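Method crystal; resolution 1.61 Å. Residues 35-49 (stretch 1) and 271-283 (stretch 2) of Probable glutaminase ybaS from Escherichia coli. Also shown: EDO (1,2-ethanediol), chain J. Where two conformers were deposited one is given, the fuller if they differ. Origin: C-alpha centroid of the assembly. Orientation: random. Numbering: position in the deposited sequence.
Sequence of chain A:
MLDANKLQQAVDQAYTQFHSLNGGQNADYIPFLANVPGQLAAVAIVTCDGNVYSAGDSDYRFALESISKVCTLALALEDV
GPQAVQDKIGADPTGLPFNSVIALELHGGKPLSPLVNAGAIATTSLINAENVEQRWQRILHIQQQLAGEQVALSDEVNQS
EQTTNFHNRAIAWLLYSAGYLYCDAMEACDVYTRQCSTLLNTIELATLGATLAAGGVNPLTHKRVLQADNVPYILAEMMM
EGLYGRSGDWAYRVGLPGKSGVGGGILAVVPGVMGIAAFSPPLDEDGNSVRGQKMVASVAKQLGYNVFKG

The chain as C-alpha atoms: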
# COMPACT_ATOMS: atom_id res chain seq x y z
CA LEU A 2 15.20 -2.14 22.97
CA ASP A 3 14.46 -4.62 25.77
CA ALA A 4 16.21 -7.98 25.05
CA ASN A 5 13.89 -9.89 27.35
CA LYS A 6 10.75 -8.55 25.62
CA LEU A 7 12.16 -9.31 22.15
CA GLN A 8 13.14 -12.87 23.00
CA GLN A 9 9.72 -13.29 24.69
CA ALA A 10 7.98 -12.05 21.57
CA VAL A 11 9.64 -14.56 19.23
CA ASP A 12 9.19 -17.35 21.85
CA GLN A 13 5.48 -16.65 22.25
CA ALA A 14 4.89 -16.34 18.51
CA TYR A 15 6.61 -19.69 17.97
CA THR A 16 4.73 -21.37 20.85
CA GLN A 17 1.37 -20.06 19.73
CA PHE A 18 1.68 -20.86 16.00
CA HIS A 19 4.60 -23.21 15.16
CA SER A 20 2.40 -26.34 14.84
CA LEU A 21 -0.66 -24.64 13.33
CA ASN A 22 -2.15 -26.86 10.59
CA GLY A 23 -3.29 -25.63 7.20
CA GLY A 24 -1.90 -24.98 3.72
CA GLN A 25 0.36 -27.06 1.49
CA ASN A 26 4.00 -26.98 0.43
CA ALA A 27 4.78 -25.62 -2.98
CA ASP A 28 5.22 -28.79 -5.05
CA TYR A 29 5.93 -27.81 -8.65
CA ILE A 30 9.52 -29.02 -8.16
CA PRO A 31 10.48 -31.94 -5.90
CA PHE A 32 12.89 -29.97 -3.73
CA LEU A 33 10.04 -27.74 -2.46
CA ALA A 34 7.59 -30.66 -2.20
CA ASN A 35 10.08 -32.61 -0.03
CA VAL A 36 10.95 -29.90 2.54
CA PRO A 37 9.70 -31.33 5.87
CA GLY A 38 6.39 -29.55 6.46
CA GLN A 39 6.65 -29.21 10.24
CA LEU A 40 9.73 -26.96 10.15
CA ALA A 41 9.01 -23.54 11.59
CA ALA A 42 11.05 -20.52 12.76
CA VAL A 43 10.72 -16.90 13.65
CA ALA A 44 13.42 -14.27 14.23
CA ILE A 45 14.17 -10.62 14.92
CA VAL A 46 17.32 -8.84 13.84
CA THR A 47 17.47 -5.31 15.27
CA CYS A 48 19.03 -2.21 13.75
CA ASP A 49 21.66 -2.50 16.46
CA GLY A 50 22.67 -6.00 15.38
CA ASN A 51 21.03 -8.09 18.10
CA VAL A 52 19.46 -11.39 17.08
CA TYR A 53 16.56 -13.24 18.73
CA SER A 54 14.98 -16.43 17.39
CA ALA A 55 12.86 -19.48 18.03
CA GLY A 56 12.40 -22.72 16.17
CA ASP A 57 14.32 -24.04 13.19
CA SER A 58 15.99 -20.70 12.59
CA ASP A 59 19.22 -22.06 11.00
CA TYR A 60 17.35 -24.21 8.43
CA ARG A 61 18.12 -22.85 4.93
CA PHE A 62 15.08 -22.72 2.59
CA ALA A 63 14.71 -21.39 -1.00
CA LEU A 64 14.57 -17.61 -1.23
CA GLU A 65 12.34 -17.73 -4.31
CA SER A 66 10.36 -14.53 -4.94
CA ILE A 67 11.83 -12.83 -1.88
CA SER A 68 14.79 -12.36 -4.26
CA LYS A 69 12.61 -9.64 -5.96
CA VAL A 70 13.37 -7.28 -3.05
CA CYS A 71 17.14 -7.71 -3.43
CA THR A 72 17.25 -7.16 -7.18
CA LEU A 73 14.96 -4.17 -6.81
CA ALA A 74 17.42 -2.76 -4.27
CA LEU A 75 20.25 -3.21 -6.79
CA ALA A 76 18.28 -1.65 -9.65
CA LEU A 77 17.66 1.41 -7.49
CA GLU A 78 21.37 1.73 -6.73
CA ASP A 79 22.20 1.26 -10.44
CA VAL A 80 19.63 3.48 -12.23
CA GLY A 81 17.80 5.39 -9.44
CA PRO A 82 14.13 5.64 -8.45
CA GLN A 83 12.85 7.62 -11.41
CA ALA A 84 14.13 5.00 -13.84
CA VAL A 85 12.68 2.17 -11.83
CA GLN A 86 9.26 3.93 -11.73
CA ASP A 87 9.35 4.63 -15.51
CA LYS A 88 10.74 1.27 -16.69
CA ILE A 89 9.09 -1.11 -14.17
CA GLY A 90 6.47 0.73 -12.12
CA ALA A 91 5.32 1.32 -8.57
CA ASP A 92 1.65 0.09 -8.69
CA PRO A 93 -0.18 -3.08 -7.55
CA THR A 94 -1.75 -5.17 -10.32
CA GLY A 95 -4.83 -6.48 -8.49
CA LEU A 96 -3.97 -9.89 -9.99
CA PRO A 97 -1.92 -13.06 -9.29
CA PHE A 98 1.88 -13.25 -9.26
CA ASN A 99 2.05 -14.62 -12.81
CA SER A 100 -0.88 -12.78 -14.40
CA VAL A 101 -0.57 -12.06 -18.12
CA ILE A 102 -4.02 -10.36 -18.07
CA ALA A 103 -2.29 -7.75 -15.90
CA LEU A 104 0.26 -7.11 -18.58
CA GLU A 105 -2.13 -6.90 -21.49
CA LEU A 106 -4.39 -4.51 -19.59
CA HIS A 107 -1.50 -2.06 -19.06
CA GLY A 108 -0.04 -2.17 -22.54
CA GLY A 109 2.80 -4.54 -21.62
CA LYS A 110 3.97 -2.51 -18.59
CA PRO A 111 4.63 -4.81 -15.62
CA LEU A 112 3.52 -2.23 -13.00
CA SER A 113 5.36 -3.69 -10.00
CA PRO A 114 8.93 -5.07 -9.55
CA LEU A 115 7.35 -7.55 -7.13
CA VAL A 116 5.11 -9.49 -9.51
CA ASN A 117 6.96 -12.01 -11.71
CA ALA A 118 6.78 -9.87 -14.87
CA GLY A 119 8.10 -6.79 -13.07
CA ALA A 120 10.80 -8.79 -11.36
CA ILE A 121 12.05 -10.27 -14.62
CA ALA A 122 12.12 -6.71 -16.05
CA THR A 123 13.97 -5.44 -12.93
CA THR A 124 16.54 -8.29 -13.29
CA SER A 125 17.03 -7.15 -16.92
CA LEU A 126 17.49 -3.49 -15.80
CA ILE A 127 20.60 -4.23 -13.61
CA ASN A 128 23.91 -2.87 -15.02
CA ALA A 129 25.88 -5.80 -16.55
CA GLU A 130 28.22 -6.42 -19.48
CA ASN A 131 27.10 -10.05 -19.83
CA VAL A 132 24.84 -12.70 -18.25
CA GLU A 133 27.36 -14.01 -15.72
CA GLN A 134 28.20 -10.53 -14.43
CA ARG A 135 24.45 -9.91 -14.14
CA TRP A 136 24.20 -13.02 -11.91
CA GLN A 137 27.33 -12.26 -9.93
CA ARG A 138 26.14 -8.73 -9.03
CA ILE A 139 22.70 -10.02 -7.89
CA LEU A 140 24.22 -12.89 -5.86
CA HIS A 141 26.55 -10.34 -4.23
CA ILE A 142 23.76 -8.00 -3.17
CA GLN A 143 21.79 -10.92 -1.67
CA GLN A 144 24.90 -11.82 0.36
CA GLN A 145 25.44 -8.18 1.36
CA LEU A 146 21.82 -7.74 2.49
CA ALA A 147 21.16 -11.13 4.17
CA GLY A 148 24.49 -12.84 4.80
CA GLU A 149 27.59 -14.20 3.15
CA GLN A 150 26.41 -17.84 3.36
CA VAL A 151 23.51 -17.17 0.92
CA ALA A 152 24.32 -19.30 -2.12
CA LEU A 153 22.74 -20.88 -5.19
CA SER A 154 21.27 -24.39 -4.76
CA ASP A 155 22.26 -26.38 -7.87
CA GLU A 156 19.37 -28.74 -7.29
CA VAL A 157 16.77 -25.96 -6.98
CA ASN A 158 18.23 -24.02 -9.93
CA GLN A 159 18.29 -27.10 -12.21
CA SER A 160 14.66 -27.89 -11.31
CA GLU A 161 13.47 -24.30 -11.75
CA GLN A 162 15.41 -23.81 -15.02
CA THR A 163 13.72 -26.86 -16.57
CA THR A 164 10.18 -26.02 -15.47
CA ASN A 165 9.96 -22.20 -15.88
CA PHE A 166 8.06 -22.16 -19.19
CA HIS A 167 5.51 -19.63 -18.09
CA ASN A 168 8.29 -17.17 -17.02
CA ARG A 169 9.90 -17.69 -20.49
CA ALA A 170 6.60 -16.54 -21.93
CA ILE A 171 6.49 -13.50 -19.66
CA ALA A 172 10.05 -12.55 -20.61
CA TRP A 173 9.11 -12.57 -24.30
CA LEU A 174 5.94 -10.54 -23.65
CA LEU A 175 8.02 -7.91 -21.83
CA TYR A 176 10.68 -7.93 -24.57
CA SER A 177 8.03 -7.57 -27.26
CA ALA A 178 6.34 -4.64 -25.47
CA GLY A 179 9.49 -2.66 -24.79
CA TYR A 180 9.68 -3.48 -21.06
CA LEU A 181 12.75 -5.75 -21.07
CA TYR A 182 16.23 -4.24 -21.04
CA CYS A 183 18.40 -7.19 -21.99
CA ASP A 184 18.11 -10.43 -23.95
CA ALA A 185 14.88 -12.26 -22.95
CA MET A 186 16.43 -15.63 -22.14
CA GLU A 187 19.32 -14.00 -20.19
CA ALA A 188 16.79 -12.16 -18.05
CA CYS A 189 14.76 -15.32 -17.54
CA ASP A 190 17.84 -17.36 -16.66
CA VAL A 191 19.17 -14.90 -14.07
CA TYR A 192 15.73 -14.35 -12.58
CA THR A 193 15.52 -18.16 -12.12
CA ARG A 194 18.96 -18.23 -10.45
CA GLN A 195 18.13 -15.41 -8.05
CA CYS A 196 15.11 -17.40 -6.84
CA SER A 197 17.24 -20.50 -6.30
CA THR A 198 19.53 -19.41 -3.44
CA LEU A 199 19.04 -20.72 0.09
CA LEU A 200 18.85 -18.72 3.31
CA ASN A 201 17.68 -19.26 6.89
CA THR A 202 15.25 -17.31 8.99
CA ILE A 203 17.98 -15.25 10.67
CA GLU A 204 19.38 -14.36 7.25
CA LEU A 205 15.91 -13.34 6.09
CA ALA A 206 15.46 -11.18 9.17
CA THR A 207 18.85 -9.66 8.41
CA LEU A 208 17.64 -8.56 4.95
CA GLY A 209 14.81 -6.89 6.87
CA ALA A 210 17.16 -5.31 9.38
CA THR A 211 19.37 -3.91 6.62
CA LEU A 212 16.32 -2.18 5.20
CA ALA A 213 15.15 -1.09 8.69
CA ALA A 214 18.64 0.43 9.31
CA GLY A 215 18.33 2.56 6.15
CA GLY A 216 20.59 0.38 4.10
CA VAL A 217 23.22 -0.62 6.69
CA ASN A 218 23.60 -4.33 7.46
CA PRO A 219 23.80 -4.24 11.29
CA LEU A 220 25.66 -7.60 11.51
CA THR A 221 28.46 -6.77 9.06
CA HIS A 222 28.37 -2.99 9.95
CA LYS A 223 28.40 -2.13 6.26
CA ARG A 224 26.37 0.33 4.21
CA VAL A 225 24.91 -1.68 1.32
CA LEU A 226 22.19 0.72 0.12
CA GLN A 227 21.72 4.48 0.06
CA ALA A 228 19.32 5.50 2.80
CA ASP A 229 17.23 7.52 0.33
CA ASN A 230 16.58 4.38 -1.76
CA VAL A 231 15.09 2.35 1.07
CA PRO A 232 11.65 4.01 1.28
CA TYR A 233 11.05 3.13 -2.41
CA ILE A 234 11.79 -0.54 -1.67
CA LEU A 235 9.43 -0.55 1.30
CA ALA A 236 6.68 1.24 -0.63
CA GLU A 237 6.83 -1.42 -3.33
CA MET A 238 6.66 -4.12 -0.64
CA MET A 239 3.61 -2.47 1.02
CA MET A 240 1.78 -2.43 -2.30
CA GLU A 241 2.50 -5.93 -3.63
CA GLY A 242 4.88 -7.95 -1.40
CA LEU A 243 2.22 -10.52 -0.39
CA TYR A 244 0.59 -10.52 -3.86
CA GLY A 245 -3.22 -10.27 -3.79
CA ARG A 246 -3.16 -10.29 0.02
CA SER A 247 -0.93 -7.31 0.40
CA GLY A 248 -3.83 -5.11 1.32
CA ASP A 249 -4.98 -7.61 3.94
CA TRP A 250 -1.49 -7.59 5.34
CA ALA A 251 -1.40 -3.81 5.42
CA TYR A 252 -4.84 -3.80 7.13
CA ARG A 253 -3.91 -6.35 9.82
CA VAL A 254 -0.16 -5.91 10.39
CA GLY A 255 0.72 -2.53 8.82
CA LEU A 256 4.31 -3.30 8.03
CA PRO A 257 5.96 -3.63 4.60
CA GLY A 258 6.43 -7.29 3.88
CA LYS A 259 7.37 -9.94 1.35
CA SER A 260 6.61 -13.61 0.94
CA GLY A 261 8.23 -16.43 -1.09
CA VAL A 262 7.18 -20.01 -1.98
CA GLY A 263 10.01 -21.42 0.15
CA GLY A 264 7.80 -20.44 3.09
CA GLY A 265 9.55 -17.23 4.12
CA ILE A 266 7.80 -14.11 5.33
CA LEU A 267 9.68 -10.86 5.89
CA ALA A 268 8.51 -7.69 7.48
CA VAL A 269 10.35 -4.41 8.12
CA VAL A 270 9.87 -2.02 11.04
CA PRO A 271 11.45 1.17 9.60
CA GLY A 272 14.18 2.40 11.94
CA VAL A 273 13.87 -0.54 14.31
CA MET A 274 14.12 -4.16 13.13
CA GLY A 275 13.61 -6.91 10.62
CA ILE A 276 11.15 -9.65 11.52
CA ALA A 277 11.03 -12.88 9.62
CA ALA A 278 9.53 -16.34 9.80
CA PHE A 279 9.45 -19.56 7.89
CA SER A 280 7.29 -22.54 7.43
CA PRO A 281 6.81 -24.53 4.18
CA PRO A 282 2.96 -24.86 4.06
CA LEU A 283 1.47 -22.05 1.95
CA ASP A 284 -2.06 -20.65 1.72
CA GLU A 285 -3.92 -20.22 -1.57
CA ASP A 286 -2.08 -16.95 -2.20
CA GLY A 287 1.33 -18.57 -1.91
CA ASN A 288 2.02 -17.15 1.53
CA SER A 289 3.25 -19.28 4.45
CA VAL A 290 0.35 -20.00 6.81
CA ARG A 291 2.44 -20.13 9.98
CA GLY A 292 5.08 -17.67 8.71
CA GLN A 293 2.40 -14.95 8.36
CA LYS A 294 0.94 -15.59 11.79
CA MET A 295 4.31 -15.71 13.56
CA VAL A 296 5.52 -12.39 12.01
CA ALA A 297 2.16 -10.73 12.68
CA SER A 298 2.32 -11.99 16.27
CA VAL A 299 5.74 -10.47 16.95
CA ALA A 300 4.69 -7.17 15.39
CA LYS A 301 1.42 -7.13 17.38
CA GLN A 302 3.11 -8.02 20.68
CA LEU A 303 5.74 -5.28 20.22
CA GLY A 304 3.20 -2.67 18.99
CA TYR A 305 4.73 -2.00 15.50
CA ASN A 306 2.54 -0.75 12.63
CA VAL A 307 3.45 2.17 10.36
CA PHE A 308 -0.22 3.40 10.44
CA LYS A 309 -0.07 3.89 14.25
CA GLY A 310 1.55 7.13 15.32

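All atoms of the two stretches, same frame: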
# COMPACT_ATOMS: atom_id res chain seq x y z
N ASN A 35 9.40 -31.68 -0.95
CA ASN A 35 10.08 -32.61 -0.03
C ASN A 35 10.60 -31.92 1.23
O ASN A 35 11.08 -32.56 2.16
CB ASN A 35 11.26 -33.27 -0.76
CG ASN A 35 10.82 -34.28 -1.82
OD1 ASN A 35 9.67 -34.73 -1.82
ND2 ASN A 35 11.74 -34.62 -2.75
N VAL A 36 10.51 -30.59 1.31
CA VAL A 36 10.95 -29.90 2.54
C VAL A 36 10.03 -30.36 3.67
O VAL A 36 8.83 -30.24 3.53
CB VAL A 36 10.91 -28.34 2.43
CG1 VAL A 36 11.39 -27.69 3.74
CG2 VAL A 36 11.76 -27.86 1.30
N PRO A 37 10.58 -30.85 4.80
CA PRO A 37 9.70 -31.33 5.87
C PRO A 37 8.74 -30.24 6.31
O PRO A 37 9.17 -29.14 6.67
CB PRO A 37 10.66 -31.74 6.98
CG PRO A 37 11.98 -32.12 6.20
CD PRO A 37 12.01 -31.10 5.09
N GLY A 38 7.45 -30.54 6.29
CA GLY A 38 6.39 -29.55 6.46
C GLY A 38 6.23 -28.98 7.85
O GLY A 38 5.67 -27.89 7.98
N GLN A 39 6.77 -29.66 8.87
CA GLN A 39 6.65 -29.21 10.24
C GLN A 39 7.68 -28.14 10.64
O GLN A 39 7.58 -27.59 11.73
CB GLN A 39 6.71 -30.40 11.22
CG GLN A 39 8.02 -30.97 11.57
CD GLN A 39 8.71 -31.69 10.44
OE1 GLN A 39 8.08 -32.07 9.44
NE2 GLN A 39 10.03 -31.87 10.59
N LEU A 40 8.70 -27.94 9.82
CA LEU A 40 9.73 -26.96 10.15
C LEU A 40 9.10 -25.60 10.30
O LEU A 40 8.25 -25.22 9.48
CB LEU A 40 10.78 -26.91 9.07
CG LEU A 40 11.60 -28.17 8.84
CD1 LEU A 40 12.42 -28.08 7.55
CD2 LEU A 40 12.47 -28.42 10.07
N ALA A 41 9.57 -24.84 11.29
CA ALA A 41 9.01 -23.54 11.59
C ALA A 41 9.97 -22.71 12.42
O ALA A 41 10.59 -23.25 13.36
CB ALA A 41 7.74 -23.72 12.34
N ALA A 42 10.11 -21.41 12.10
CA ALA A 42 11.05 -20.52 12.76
C ALA A 42 10.55 -19.10 12.68
O ALA A 42 9.77 -18.75 11.76
CB ALA A 42 12.43 -20.63 12.16
N VAL A 43 10.97 -18.32 13.65
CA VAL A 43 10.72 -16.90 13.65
C VAL A 43 11.93 -16.20 14.28
O VAL A 43 12.61 -16.72 15.19
CB VAL A 43 9.41 -16.54 14.35
CG1 VAL A 43 9.37 -17.11 15.77
CG2 VAL A 43 9.19 -15.07 14.34
N ALA A 44 12.25 -15.02 13.76
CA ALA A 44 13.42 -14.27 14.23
C ALA A 44 13.24 -12.77 14.12
O ALA A 44 12.58 -12.29 13.23
CB ALA A 44 14.71 -14.66 13.46
N ILE A 45 13.96 -12.05 14.99
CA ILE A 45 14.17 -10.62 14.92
C ILE A 45 15.68 -10.36 14.78
O ILE A 45 16.51 -10.97 15.44
CB ILE A 45 13.73 -9.96 16.23
CG1 ILE A 45 12.22 -10.03 16.42
CG2 ILE A 45 14.24 -8.54 16.33
CD1 ILE A 45 11.74 -9.68 17.83
N VAL A 46 16.02 -9.44 13.87
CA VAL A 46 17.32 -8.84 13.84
C VAL A 46 17.13 -7.33 13.96
O VAL A 46 16.46 -6.72 13.14
CB VAL A 46 18.09 -9.19 12.57
CG1 VAL A 46 19.45 -8.41 12.59
CG2 VAL A 46 18.32 -10.72 12.51
N THR A 47 17.70 -6.73 15.01
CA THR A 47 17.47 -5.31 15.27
C THR A 47 18.46 -4.46 14.50
O THR A 47 19.48 -4.96 14.06
CB THR A 47 17.59 -4.95 16.78
OG1 THR A 47 18.96 -5.01 17.22
CG2 THR A 47 16.84 -5.98 17.64
N CYS A 48 18.15 -3.17 14.38
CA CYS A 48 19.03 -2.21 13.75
C CYS A 48 20.34 -2.04 14.47
O CYS A 48 21.31 -1.52 13.90
CB CYS A 48 18.32 -0.87 13.60
SG CYS A 48 17.12 -1.05 12.30
N ASP A 49 20.40 -2.48 15.71
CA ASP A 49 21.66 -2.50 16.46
C ASP A 49 22.43 -3.81 16.40
O ASP A 49 23.44 -3.93 17.07
CB ASP A 49 21.44 -2.07 17.92
CG ASP A 49 21.08 -0.61 18.02
OD1 ASP A 49 21.75 0.21 17.33
OD2 ASP A 49 20.12 -0.17 18.71
N PRO A 271 10.50 0.12 10.01
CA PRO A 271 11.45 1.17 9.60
C PRO A 271 12.09 1.80 10.85
O PRO A 271 11.41 2.20 11.82
CB PRO A 271 10.57 2.18 8.83
CG PRO A 271 9.42 1.42 8.37
CD PRO A 271 9.16 0.39 9.46
N GLY A 272 13.41 1.88 10.82
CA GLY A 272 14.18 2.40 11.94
C GLY A 272 14.45 1.47 13.11
O GLY A 272 15.18 1.85 14.03
N VAL A 273 13.91 0.25 13.09
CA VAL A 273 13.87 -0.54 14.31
C VAL A 273 14.39 -1.97 14.13
O VAL A 273 15.33 -2.37 14.81
CB VAL A 273 12.47 -0.56 14.93
CG1 VAL A 273 12.45 -1.39 16.25
CG2 VAL A 273 11.99 0.88 15.19
N MET A 274 13.79 -2.74 13.24
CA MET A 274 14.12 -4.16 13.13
C MET A 274 13.58 -4.82 11.88
O MET A 274 12.67 -4.32 11.23
CB MET A 274 13.59 -4.93 14.36
CG MET A 274 12.07 -4.95 14.45
SD MET A 274 11.44 -6.01 15.75
CE MET A 274 12.23 -5.25 17.17
N GLY A 275 14.21 -5.93 11.52
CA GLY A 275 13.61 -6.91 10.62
C GLY A 275 12.98 -8.03 11.40
O GLY A 275 13.54 -8.47 12.41
N ILE A 276 11.83 -8.51 10.93
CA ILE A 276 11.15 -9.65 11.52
C ILE A 276 10.92 -10.63 10.41
O ILE A 276 10.40 -10.31 9.33
CB ILE A 276 9.78 -9.27 12.16
CG1 ILE A 276 9.90 -8.07 13.06
CG2 ILE A 276 9.09 -10.51 12.86
CD1 ILE A 276 8.51 -7.43 13.47
N ALA A 277 11.26 -11.87 10.65
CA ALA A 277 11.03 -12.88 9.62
C ALA A 277 10.53 -14.17 10.23
O ALA A 277 10.78 -14.47 11.41
CB ALA A 277 12.26 -13.14 8.84
N ALA A 278 9.88 -14.95 9.41
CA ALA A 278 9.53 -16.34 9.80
C ALA A 278 9.53 -17.24 8.62
O ALA A 278 9.56 -16.79 7.50
CB ALA A 278 8.16 -16.34 10.47
N PHE A 279 9.47 -18.56 8.89
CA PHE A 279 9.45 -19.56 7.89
C PHE A 279 8.63 -20.73 8.33
O PHE A 279 8.72 -21.17 9.49
CB PHE A 279 10.91 -19.98 7.61
CG PHE A 279 11.08 -21.37 7.12
CD1 PHE A 279 10.70 -21.73 5.84
CD2 PHE A 279 11.73 -22.32 7.92
CE1 PHE A 279 10.88 -23.01 5.39
CE2 PHE A 279 11.95 -23.60 7.48
CZ PHE A 279 11.53 -23.96 6.21
N SER A 280 7.79 -21.19 7.40
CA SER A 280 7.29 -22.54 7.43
C SER A 280 6.79 -22.96 6.04
O SER A 280 6.08 -22.15 5.38
CB SER A 280 6.16 -22.70 8.44
OG SER A 280 5.95 -24.12 8.68
N PRO A 281 7.13 -24.16 5.57
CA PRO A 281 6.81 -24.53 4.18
C PRO A 281 5.33 -24.49 3.75
O PRO A 281 5.14 -24.15 2.60
CB PRO A 281 7.38 -25.95 4.06
CG PRO A 281 8.54 -26.00 5.10
CD PRO A 281 8.00 -25.19 6.21
N PRO A 282 4.35 -24.86 4.56
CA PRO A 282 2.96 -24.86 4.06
C PRO A 282 2.44 -23.47 3.72
O PRO A 282 2.48 -22.60 4.57
CB PRO A 282 2.19 -25.53 5.19
CG PRO A 282 3.21 -26.40 5.87
CD PRO A 282 4.42 -25.47 5.90
N LEU A 283 1.94 -23.31 2.49
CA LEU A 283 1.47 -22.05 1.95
C LEU A 283 -0.06 -22.02 1.86
O LEU A 283 -0.69 -23.04 1.62
CB LEU A 283 2.02 -21.80 0.57
CG LEU A 283 3.49 -22.03 0.36
CD1 LEU A 283 3.93 -21.92 -1.09
CD2 LEU A 283 4.38 -21.15 1.30
C1 EDO J . 13.19 -31.95 11.42
O1 EDO J . 12.34 -31.47 12.45
C2 EDO J . 12.40 -32.10 10.13
O2 EDO J . 12.58 -33.37 9.52

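Strands 42-47 and 274-279 lie side by side and antiparallel, their axes 4.6 Å apart at closest approach. Backbone hydrogen bonds form the seam. Ala42, Ala44 and Val46 each give and take one bond, with Phe279, Ala277 and Gly275 respectively. The central pair is Ala44 N to Ala277 O at 2.8 Å and Ala277 N to Ala44 O at 2.9 Å. Beyond the strand, Cys48 N reaches Val273 O at 3.0 Å and extends the ladder.

Residues alternate between the two faces of the sheet. Val43, Ile45, Thr47, Met274, Ile276 and Ala278 share one face. At Val43 and Ala278 a small side chain sits against a branched one: Val43 CB lies 4.1 Å from Ala278 CB, and the backbones at this pair come close, with CA atoms 4.1 Å apart. Met274 bends at chi1 and chi3, both p, and its SD packs 3.8 Å from Ile45 CG2. The middle pair on the other face, Ala44 and Ala277, carries only methyl groups; at one end Val46 sits opposite Gly275, which has no side chain, and at the other Ala42 is paired with Phe279.

Phe279 is the large bump on that face. Its ring reaches the turn at residues 37 to 40, a type I turn. Leu40 CB lies 3.9 Å from Phe279 CE2, and Val36 CG1 meets the ring edge at CZ, 4.5 Å away. Val36 CG1 also packs 3.6 Å from Pro281 CG, so one methyl touches both rings. The Pro281 ring fits into the hollow between Val36 and Leu40, with its CD 3.3 Å from Leu40 O. Gly38 lies beside the prolines, and its O is 3.4 Å from Pro282 CD.

Ser280 fastens this end: its OG donates a hydrogen bond to Leu40 O at 2.7 Å. The contact buries 808 Å², both sides summed.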